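Local structure of hypothetical protein AF1704 (Archaeoglobus fulgidus, 1ZBM) at residues Q155-Y158 with A159-G162; V166-L169 with W170-W173; I219-A222 with M223-S226; A15-D19 with A20-F24. The protein probably catalyses the conversion of cyclic dehypoxanthinylfutalosinate into 1,4-dihydroxy-6-naphthoate and dihydroxyacetone, a step in menaquinone biosynthesis. One frame throughout, in Å; residues are numbered along the deposited sequence.

Interaction 1. Residues Q155-Y158 with A159-G162; sequences QITY and ADYG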
loop_
_atom_site.group_PDB
_atom_site.type_symbol
_atom_site.label_atom_id
_atom_site.label_comp_id
_atom_site.label_asym_id
_atom_site.label_seq_id
_atom_site.Cartn_x
_atom_site.Cartn_y
_atom_site.Cartn_z
ATOM N N GLN A 155 -3.455 -11.765 -0.117
ATOM C CA GLN A 155 -2.955 -12.125 -1.442
ATOM C C GLN A 155 -2.021 -13.339 -1.459
ATOM O O GLN A 155 -1.829 -13.949 -2.508
ATOM C CB GLN A 155 -2.266 -10.915 -2.104
ATOM C CG GLN A 155 -1.182 -10.242 -1.260
ATOM C CD GLN A 155 -0.523 -9.033 -1.942
ATOM O OE1 GLN A 155 0.308 -9.181 -2.839
ATOM N NE2 GLN A 155 -0.902 -7.833 -1.510
ATOM N N ILE A 156 -1.437 -13.691 -0.316
ATOM C CA ILE A 156 -0.553 -14.858 -0.264
ATOM C C ILE A 156 -1.000 -15.884 0.766
ATOM O O ILE A 156 -0.234 -16.786 1.106
ATOM C CB ILE A 156 0.909 -14.489 0.095
ATOM C CG1 ILE A 156 0.972 -13.995 1.546
ATOM C CG2 ILE A 156 1.453 -13.457 -0.905
ATOM C CD1 ILE A 156 2.375 -13.719 2.040
ATOM N N THR A 157 -2.224 -15.741 1.267
ATOM C CA THR A 157 -2.749 -16.661 2.266
ATOM C C THR A 157 -4.153 -17.185 1.970
ATOM O O THR A 157 -4.617 -18.123 2.622
ATOM C CB THR A 157 -2.800 -16.007 3.654
ATOM O OG1 THR A 157 -3.092 -17.006 4.639
ATOM C CG2 THR A 157 -3.883 -14.942 3.710
ATOM N N TYR A 158 -4.823 -16.593 0.985
ATOM C CA TYR A 158 -6.182 -16.993 0.643
ATOM C C TYR A 158 -6.368 -18.499 0.455
ATOM O O TYR A 158 -7.429 -19.044 0.773
ATOM C CB TYR A 158 -6.658 -16.217 -0.603
ATOM C CG TYR A 158 -5.935 -16.564 -1.889
ATOM C CD1 TYR A 158 -6.173 -17.768 -2.536
ATOM C CD2 TYR A 158 -5.000 -15.697 -2.448
ATOM C CE1 TYR A 158 -5.502 -18.105 -3.706
ATOM C CE2 TYR A 158 -4.315 -16.028 -3.628
ATOM C CZ TYR A 158 -4.577 -17.238 -4.244
ATOM O OH TYR A 158 -3.902 -17.604 -5.388
ATOM N N ALA A 159 -5.340 -19.177 -0.044
ATOM C CA ALA A 159 -5.420 -20.626 -0.260
ATOM C C ALA A 159 -5.663 -21.424 1.028
ATOM O O ALA A 159 -6.221 -22.521 0.982
ATOM C CB ALA A 159 -4.142 -21.125 -0.951
ATOM N N ASP A 160 -5.253 -20.871 2.170
ATOM C CA ASP A 160 -5.443 -21.552 3.455
ATOM C C ASP A 160 -6.924 -21.660 3.827
ATOM O O ASP A 160 -7.295 -22.466 4.681
ATOM C CB ASP A 160 -4.735 -20.817 4.603
ATOM C CG ASP A 160 -3.247 -20.621 4.368
ATOM O OD1 ASP A 160 -2.620 -21.435 3.658
ATOM O OD2 ASP A 160 -2.700 -19.650 4.923
ATOM N N TYR A 161 -7.761 -20.839 3.198
ATOM C CA TYR A 161 -9.193 -20.832 3.482
ATOM C C TYR A 161 -9.935 -21.564 2.382
ATOM O O TYR A 161 -11.155 -21.459 2.271
ATOM C CB TYR A 161 -9.708 -19.397 3.548
ATOM C CG TYR A 161 -8.909 -18.507 4.458
ATOM C CD1 TYR A 161 -9.050 -18.583 5.838
ATOM C CD2 TYR A 161 -8.014 -17.579 3.934
ATOM C CE1 TYR A 161 -8.327 -17.752 6.676
ATOM C CE2 TYR A 161 -7.281 -16.743 4.759
ATOM C CZ TYR A 161 -7.445 -16.830 6.133
ATOM O OH TYR A 161 -6.750 -15.981 6.965
ATOM N N GLY A 162 -9.190 -22.299 1.566
ATOM C CA GLY A 162 -9.799 -23.034 0.478
ATOM C C GLY A 162 -10.338 -22.123 -0.614
ATOM O O GLY A 162 -11.163 -22.544 -1.420
#
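Asp160 OD2 accepts a hydrogen bond of 2.7 Å from Thr157 OG1, and the same carboxylate oxygen forms a salt bridge with Arg233 of helix 231-241. The hydroxyl comes from above the carboxylate plane, 42° out of it, while the two side chains cross at about a right angle. The torsion of Thr157 makes this possible: OG1 is anti to the backbone N (chi1 -170°) and beside its carbonyl carbon, on the side where Asp160 follows. A backbone bond joins the same two residues, from Asp160 N to Thr157 O at 2.9 Å, closing a small ring of side-chain and main-chain links. One residue on, Tyr161 N donates to Tyr158 O at 3.0 Å. These i to i+3 bonds mark a short 3-10 turn within the loop between strands 147-150 and 164-168, on the surface of the protein. The Tyr161 ring comes back beside the start of the turn: Tyr161 CE2 lies 4.0 Å from Thr157 CG2. The ring edge faces Tyr158 O, and the ring also touches Ile137 and Leu141 of helix 136-141. On Tyr158, the ring atom CD1 packs 4.2 Å from Ala159 CB.

Interaction 2. Residues V166-L169 with W170-W173; sequences VLDL and WDWW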
loop_
_atom_site.group_PDB
_atom_site.type_symbol
_atom_site.label_atom_id
_atom_site.label_comp_id
_atom_site.label_asym_id
_atom_site.label_seq_id
_atom_site.Cartn_x
_atom_site.Cartn_y
_atom_site.Cartn_z
ATOM N N VAL A 166 -9.662 -15.487 -8.675
ATOM C CA VAL A 166 -10.517 -15.429 -9.856
ATOM C C VAL A 166 -10.074 -14.273 -10.744
ATOM O O VAL A 166 -10.435 -14.209 -11.916
ATOM C CB VAL A 166 -11.997 -15.231 -9.471
ATOM C CG1 VAL A 166 -12.497 -16.436 -8.692
ATOM C CG2 VAL A 166 -12.160 -13.966 -8.640
ATOM N N LEU A 167 -9.305 -13.347 -10.174
ATOM C CA LEU A 167 -8.767 -12.206 -10.925
ATOM C C LEU A 167 -7.429 -11.845 -10.300
ATOM O O LEU A 167 -7.360 -11.452 -9.131
ATOM C CB LEU A 167 -9.711 -10.989 -10.857
ATOM C CG LEU A 167 -9.473 -9.791 -11.799
ATOM C CD1 LEU A 167 -10.401 -8.630 -11.420
ATOM C CD2 LEU A 167 -8.034 -9.323 -11.732
ATOM N N ASP A 168 -6.365 -11.994 -11.076
ATOM C CA ASP A 168 -5.030 -11.651 -10.585
ATOM C C ASP A 168 -4.735 -10.267 -11.164
ATOM O O ASP A 168 -4.392 -10.141 -12.332
ATOM C CB ASP A 168 -3.993 -12.679 -11.071
ATOM C CG ASP A 168 -2.636 -12.484 -10.436
ATOM O OD1 ASP A 168 -2.081 -11.358 -10.535
ATOM O OD2 ASP A 168 -2.118 -13.455 -9.826
ATOM N N LEU A 169 -4.894 -9.239 -10.337
ATOM C CA LEU A 169 -4.688 -7.868 -10.757
ATOM C C LEU A 169 -3.332 -7.612 -11.398
ATOM O O LEU A 169 -3.204 -6.736 -12.258
ATOM C CB LEU A 169 -4.922 -6.913 -9.582
ATOM C CG LEU A 169 -6.383 -6.845 -9.145
ATOM C CD1 LEU A 169 -6.511 -6.077 -7.848
ATOM C CD2 LEU A 169 -7.210 -6.188 -10.239
ATOM N N TRP A 170 -2.313 -8.365 -11.003
ATOM C CA TRP A 170 -1.021 -8.166 -11.627
ATOM C C TRP A 170 -1.039 -8.699 -13.052
ATOM O O TRP A 170 -0.470 -8.079 -13.945
ATOM C CB TRP A 170 0.117 -8.840 -10.856
ATOM C CG TRP A 170 1.339 -8.995 -11.721
ATOM C CD1 TRP A 170 1.691 -10.098 -12.442
ATOM C CD2 TRP A 170 2.303 -7.982 -12.043
ATOM N NE1 TRP A 170 2.804 -9.837 -13.195
ATOM C CE2 TRP A 170 3.203 -8.543 -12.972
ATOM C CE3 TRP A 170 2.488 -6.649 -11.642
ATOM C CZ2 TRP A 170 4.286 -7.823 -13.507
ATOM C CZ3 TRP A 170 3.565 -5.931 -12.177
ATOM C CH2 TRP A 170 4.444 -6.522 -13.099
ATOM N N ASP A 171 -1.677 -9.843 -13.285
ATOM C CA ASP A 171 -1.708 -10.360 -14.650
ATOM C C ASP A 171 -2.449 -9.379 -15.530
ATOM O O ASP A 171 -2.088 -9.160 -16.690
ATOM C CB ASP A 171 -2.403 -11.714 -14.735
ATOM C CG ASP A 171 -1.671 -12.778 -13.983
ATOM O OD1 ASP A 171 -0.419 -12.764 -14.002
ATOM O OD2 ASP A 171 -2.349 -13.637 -13.376
ATOM N N TRP A 172 -3.497 -8.784 -14.975
ATOM C CA TRP A 172 -4.275 -7.823 -15.733
ATOM C C TRP A 172 -3.454 -6.582 -16.053
ATOM O O TRP A 172 -3.545 -6.042 -17.157
ATOM C CB TRP A 172 -5.515 -7.396 -14.964
ATOM C CG TRP A 172 -6.310 -6.402 -15.736
ATOM C CD1 TRP A 172 -7.273 -6.667 -16.656
ATOM C CD2 TRP A 172 -6.167 -4.975 -15.693
ATOM N NE1 TRP A 172 -7.743 -5.493 -17.195
ATOM C CE2 TRP A 172 -7.078 -4.438 -16.626
ATOM C CE3 TRP A 172 -5.346 -4.098 -14.963
ATOM C CZ2 TRP A 172 -7.208 -3.060 -16.845
ATOM C CZ3 TRP A 172 -5.471 -2.727 -15.180
ATOM C CH2 TRP A 172 -6.396 -2.224 -16.119
ATOM N N TRP A 173 -2.666 -6.125 -15.084
ATOM C CA TRP A 173 -1.848 -4.931 -15.276
ATOM C C TRP A 173 -0.713 -5.188 -16.247
ATOM O O TRP A 173 -0.358 -4.322 -17.043
ATOM C CB TRP A 173 -1.284 -4.451 -13.939
ATOM C CG TRP A 173 -0.088 -3.546 -14.052
ATOM C CD1 TRP A 173 1.233 -3.913 -14.025
ATOM C CD2 TRP A 173 -0.105 -2.111 -14.126
ATOM N NE1 TRP A 173 2.038 -2.790 -14.061
ATOM C CE2 TRP A 173 1.242 -1.679 -14.122
ATOM C CE3 TRP A 173 -1.129 -1.152 -14.185
ATOM C CZ2 TRP A 173 1.588 -0.328 -14.175
ATOM C CZ3 TRP A 173 -0.781 0.201 -14.239
ATOM C CH2 TRP A 173 0.569 0.595 -14.232
HETATM O O HOH W 1 -1.948 -9.970 -8.459
#
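Asp168 OD1 takes up two backbone N-H groups at the start of helix 169-174. The straighter bond comes from Asp171 N at 3.2 Å, with an N-H...O angle of 151° and the donor above the carboxylate plane; the one from Trp170 N, 3.0 Å long, is weak. A water donates to Asp168 OD1 and accepts from Trp170 N, bridging carboxylate and first turn a second time. The torsion of Asp168 sets CG anti to its own N (chi1 -172°) and carries OD1 to the first amides of the helix. Behind it the regular helical pattern begins, with Trp172 N bound to Asp168 O at 3.1 Å and Trp173 N to Leu169 O at 2.9 Å. Asp171 OD2 comes against Asp168 CB at 3.0 Å, and the carboxylates cross obliquely, planes 31° apart, with Asp168 OD2 and Asp171 OD2 3.6 Å apart; this like-charge approach is probably eased by the helix dipole. With an alanine at Asp168, the amide of Asp171 would probably be left without its side-chain acceptor and the bridging water without its carboxylate mate. Farther out, Trp172 packs on Leu118 and Leu121 of helix 114-122, and Trp173 on Leu260 of helix 251-265, its NE1 bonded to Leu179 O. Such acceptance by an aspartate of the amide three residues on is the classic helix N-cap, here where strand 164-168 passes straight into a helix.

Interaction 3. Residues I219-A222 with M223-S226; sequences IEYA and MKYS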
loop_
_atom_site.group_PDB
_atom_site.type_symbol
_atom_site.label_atom_id
_atom_site.label_comp_id
_atom_site.label_asym_id
_atom_site.label_seq_id
_atom_site.Cartn_x
_atom_site.Cartn_y
_atom_site.Cartn_z
ATOM N N ILE A 219 11.532 -7.809 11.451
ATOM C CA ILE A 219 10.324 -8.609 11.315
ATOM C C ILE A 219 9.765 -9.019 12.676
ATOM O O ILE A 219 8.561 -9.221 12.830
ATOM C CB ILE A 219 10.615 -9.879 10.482
ATOM C CG1 ILE A 219 9.484 -10.124 9.480
ATOM C CG2 ILE A 219 10.810 -11.096 11.401
ATOM C CD1 ILE A 219 8.148 -10.365 10.098
ATOM N N GLU A 220 10.644 -9.146 13.665
ATOM C CA GLU A 220 10.237 -9.544 15.012
ATOM C C GLU A 220 9.201 -8.580 15.581
ATOM O O GLU A 220 8.159 -8.995 16.083
ATOM C CB GLU A 220 11.450 -9.583 15.941
ATOM C CG GLU A 220 11.153 -10.184 17.309
ATOM C CD GLU A 220 10.707 -11.629 17.210
ATOM O OE1 GLU A 220 11.413 -12.430 16.544
ATOM O OE2 GLU A 220 9.646 -11.973 17.790
ATOM N N TYR A 221 9.503 -7.291 15.513
ATOM C CA TYR A 221 8.584 -6.285 16.013
ATOM C C TYR A 221 7.342 -6.226 15.117
ATOM O O TYR A 221 6.219 -6.112 15.603
ATOM C CB TYR A 221 9.266 -4.922 16.030
ATOM C CG TYR A 221 8.328 -3.779 16.331
ATOM C CD1 TYR A 221 7.856 -3.561 17.625
ATOM C CD2 TYR A 221 7.893 -2.928 15.317
ATOM C CE1 TYR A 221 6.973 -2.523 17.908
ATOM C CE2 TYR A 221 7.009 -1.883 15.583
ATOM C CZ TYR A 221 6.552 -1.687 16.879
ATOM O OH TYR A 221 5.672 -0.668 17.160
ATOM N N ALA A 222 7.558 -6.314 13.809
ATOM C CA ALA A 222 6.479 -6.251 12.833
ATOM C C ALA A 222 5.415 -7.299 13.074
ATOM O O ALA A 222 4.264 -7.140 12.657
ATOM C CB ALA A 222 7.043 -6.412 11.423
HETATM N N MSE A 223 5.800 -8.382 13.738
HETATM C CA MSE A 223 4.868 -9.462 14.020
HETATM C C MSE A 223 3.579 -8.965 14.676
HETATM O O MSE A 223 2.528 -9.582 14.520
HETATM C CB MSE A 223 5.543 -10.525 14.901
HETATM C CG MSE A 223 6.670 -11.293 14.203
HETATM SE SE MSE A 223 6.100 -12.178 12.566
HETATM C CE MSE A 223 4.862 -13.456 13.317
ATOM N N LYS A 224 3.640 -7.851 15.399
ATOM C CA LYS A 224 2.422 -7.346 16.037
ATOM C C LYS A 224 1.287 -7.112 15.022
ATOM O O LYS A 224 0.120 -6.988 15.399
ATOM C CB LYS A 224 2.705 -6.056 16.805
ATOM C CG LYS A 224 3.245 -4.950 15.950
ATOM C CD LYS A 224 3.719 -3.801 16.794
ATOM C CE LYS A 224 2.584 -3.197 17.589
ATOM N NZ LYS A 224 3.065 -1.925 18.173
ATOM N N TYR A 225 1.632 -7.065 13.741
ATOM C CA TYR A 225 0.639 -6.869 12.695
ATOM C C TYR A 225 0.617 -8.036 11.713
ATOM O O TYR A 225 0.013 -7.939 10.646
ATOM C CB TYR A 225 0.912 -5.572 11.933
ATOM C CG TYR A 225 0.877 -4.334 12.796
ATOM C CD1 TYR A 225 -0.230 -4.044 13.591
ATOM C CD2 TYR A 225 1.947 -3.444 12.814
ATOM C CE1 TYR A 225 -0.266 -2.896 14.380
ATOM C CE2 TYR A 225 1.913 -2.295 13.602
ATOM C CZ TYR A 225 0.803 -2.033 14.379
ATOM O OH TYR A 225 0.756 -0.896 15.152
ATOM N N SER A 226 1.276 -9.134 12.077
ATOM C CA SER A 226 1.356 -10.319 11.218
ATOM C C SER A 226 0.007 -10.945 10.894
ATOM O O SER A 226 -0.151 -11.596 9.861
ATOM C CB SER A 226 2.251 -11.374 11.862
ATOM O OG SER A 226 1.761 -11.729 13.142
HETATM O O HOH W 2 4.614 -1.104 19.933
#
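Ile219 and Met223, a selenomethionine in this crystal, form the close-packed side of the contact: the methyl CD1 of Ile219 lies 3.7 Å from the SE atom of Met223, and the two side chains also touch Ala234 of helix 231-241. The bend of Met223 at chi2 (-57°) brings SE to this methyl, the two chains crossing at a slant. Ala222 adds its small CB against Ala23 of helix 20-30.

Toward solvent the contact is looser. There CD of Lys224 lies over one face of the Tyr221 ring in a CH-pi contact, standing 3.9 Å from the ring centroid and 26° off the normal, offset toward the rim. A water accepts from Lys224 NZ and lies 3.0 Å from Tyr221 OH, in the plane of the ring at its edge, so the polar ends are bridged beyond the CH-pi contact.

Between the two sides the backbone changes its pattern. Met223 N makes only weak bonds, whereas Lys224 N donates to Tyr221 O at 3.1 Å. Met223 O then accepts from both Ser226 N and Ser226 OG, the hydroxyl at 2.7 Å on a lone pair. This is an alpha-helix ending in a 3-10 turn, the C-terminal finish of helix 215-222.

Interaction 4. Residues A15-D19 with A20-F24; sequences AHTPD and ADDAF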
loop_
_atom_site.group_PDB
_atom_site.type_symbol
_atom_site.label_atom_id
_atom_site.label_comp_id
_atom_site.label_asym_id
_atom_site.label_seq_id
_atom_site.Cartn_x
_atom_site.Cartn_y
_atom_site.Cartn_z
ATOM N N ALA A 15 2.503 9.373 9.542
ATOM C CA ALA A 15 1.457 8.375 9.592
ATOM C C ALA A 15 1.677 7.239 8.619
ATOM O O ALA A 15 2.039 7.438 7.455
ATOM C CB ALA A 15 0.100 9.029 9.317
ATOM N N HIS A 16 1.456 6.038 9.126
ATOM C CA HIS A 16 1.577 4.844 8.334
ATOM C C HIS A 16 0.582 3.803 8.838
ATOM O O HIS A 16 -0.233 4.092 9.725
ATOM C CB HIS A 16 3.021 4.316 8.310
ATOM C CG HIS A 16 3.757 4.444 9.605
ATOM N ND1 HIS A 16 4.148 3.346 10.345
ATOM C CD2 HIS A 16 4.244 5.526 10.250
ATOM C CE1 HIS A 16 4.847 3.753 11.387
ATOM N NE2 HIS A 16 4.922 5.070 11.355
ATOM N N THR A 17 0.655 2.602 8.280
ATOM C CA THR A 17 -0.311 1.552 8.577
ATOM C C THR A 17 0.027 0.388 9.497
ATOM O O THR A 17 1.183 0.002 9.635
ATOM C CB THR A 17 -0.804 0.950 7.258
ATOM O OG1 THR A 17 0.296 0.330 6.570
ATOM C CG2 THR A 17 -1.392 2.038 6.383
ATOM N N PRO A 18 -1.007 -0.197 10.130
ATOM C CA PRO A 18 -0.849 -1.333 11.046
ATOM C C PRO A 18 -0.657 -2.609 10.233
ATOM O O PRO A 18 -1.471 -3.524 10.303
ATOM C CB PRO A 18 -2.171 -1.357 11.823
ATOM C CG PRO A 18 -2.864 -0.045 11.464
ATOM C CD PRO A 18 -2.418 0.220 10.068
ATOM N N ASP A 19 0.403 -2.645 9.433
ATOM C CA ASP A 19 0.695 -3.812 8.617
ATOM C C ASP A 19 2.156 -4.209 8.798
ATOM O O ASP A 19 3.026 -3.358 9.012
ATOM C CB ASP A 19 0.417 -3.526 7.138
ATOM C CG ASP A 19 -1.028 -3.130 6.880
ATOM O OD1 ASP A 19 -1.937 -3.889 7.273
ATOM O OD2 ASP A 19 -1.252 -2.062 6.280
ATOM N N ALA A 20 2.410 -5.511 8.709
ATOM C CA ALA A 20 3.750 -6.062 8.870
ATOM C C ALA A 20 4.767 -5.376 7.966
ATOM O O ALA A 20 5.774 -4.849 8.440
ATOM C CB ALA A 20 3.723 -7.560 8.581
ATOM N N ASP A 21 4.498 -5.378 6.665
ATOM C CA ASP A 21 5.412 -4.757 5.719
ATOM C C ASP A 21 5.747 -3.331 6.152
ATOM O O ASP A 21 6.889 -2.887 6.021
ATOM C CB ASP A 21 4.799 -4.764 4.316
ATOM C CG ASP A 21 3.502 -3.984 4.243
ATOM O OD1 ASP A 21 3.482 -2.942 3.563
ATOM O OD2 ASP A 21 2.512 -4.405 4.874
ATOM N N ASP A 22 4.759 -2.623 6.688
ATOM C CA ASP A 22 4.968 -1.248 7.137
ATOM C C ASP A 22 5.805 -1.165 8.417
ATOM O O ASP A 22 6.775 -0.416 8.477
ATOM C CB ASP A 22 3.621 -0.551 7.342
ATOM C CG ASP A 22 3.773 0.890 7.719
ATOM O OD1 ASP A 22 4.251 1.175 8.844
ATOM O OD2 ASP A 22 3.422 1.760 6.893
ATOM N N ALA A 23 5.429 -1.931 9.438
ATOM C CA ALA A 23 6.166 -1.931 10.697
ATOM C C ALA A 23 7.613 -2.326 10.413
ATOM O O ALA A 23 8.553 -1.796 11.011
ATOM C CB ALA A 23 5.530 -2.928 11.673
ATOM N N PHE A 24 7.769 -3.272 9.492
ATOM C CA PHE A 24 9.068 -3.780 9.069
ATOM C C PHE A 24 9.921 -2.609 8.569
ATOM O O PHE A 24 11.004 -2.349 9.093
ATOM C CB PHE A 24 8.849 -4.819 7.959
ATOM C CG PHE A 24 10.107 -5.464 7.453
ATOM C CD1 PHE A 24 10.751 -6.453 8.193
ATOM C CD2 PHE A 24 10.657 -5.071 6.240
ATOM C CE1 PHE A 24 11.924 -7.062 7.719
ATOM C CE2 PHE A 24 11.829 -5.669 5.756
ATOM C CZ PHE A 24 12.467 -6.662 6.505
HETATM O O HOH W 3 3.650 0.078 11.078
#
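The turn that leads from strand 11-16 into helix 20-30, the first half of a beta-alpha-beta unit completed by strand 39-44, is closed by a His-carboxylate hydrogen bond between His16 and Asp22. His16 ND1 donates to Asp22 OD1 at 2.6 Å, meeting the syn lone pair; the two planes are nearly parallel, 10° apart, but OD1 lies tilted 23° from the ring plane. Asp22 can reach back across the turn because its CG is anti to the backbone N (chi1 -176°), pointing the carboxylate at the strand end. Its other oxygen, OD2, takes a weak bond from Thr17 N at 3.2 Å. A water donates both to Asp22 OD1 at 2.6 Å and to Thr17 O at 2.9 Å, so ring, amide and water together satisfy the buried carboxylate. An asparagine in place of Asp22 has no negative charge to set against the imidazole, and if its amide nitrogen took the place of OD2 the N-H of Thr17 would probably be left without this acceptor.

The imidazole also stacks on Phe26 and meets His42 at about a right angle. Pro18 centres an inverse gamma turn, and Ala23 N donates to Asp19 O at 2.8 Å, nearly along the C=O axis, starting the helix. Asp19 sits at the N-cap position, but its side chain makes no capping bond; OD1 pairs with Arg227, and the side chain touches His152. A strand-to-helix loop brought up to the predicted proton acceptor is in keeping with the periplasmic-binding-protein type of fold.

Interactions 3 and 4 form one packed unit: their centres are 9 Å apart, and Tyr225 CG lies 3.4 Å from Pro18 C while Ala222 CB meets Ala20 O at 3.6 Å. Helix 215-222 thus lies against the first helix of the fold. Interaction 1 stands off from both, its nearest atoms about 8 Å from each, and interaction 2 lies farther away, with centres 24 Å from interaction 4 on opposite sides of the chain's centre. The predicted active site relates them: the side chain of His152 is about 3 Å from that of Asp19, 8 Å from Thr157 and 9 Å from Tyr225, whereas Leu169 of interaction 2 is about 4 Å from Ala115 of the predicted substrate site.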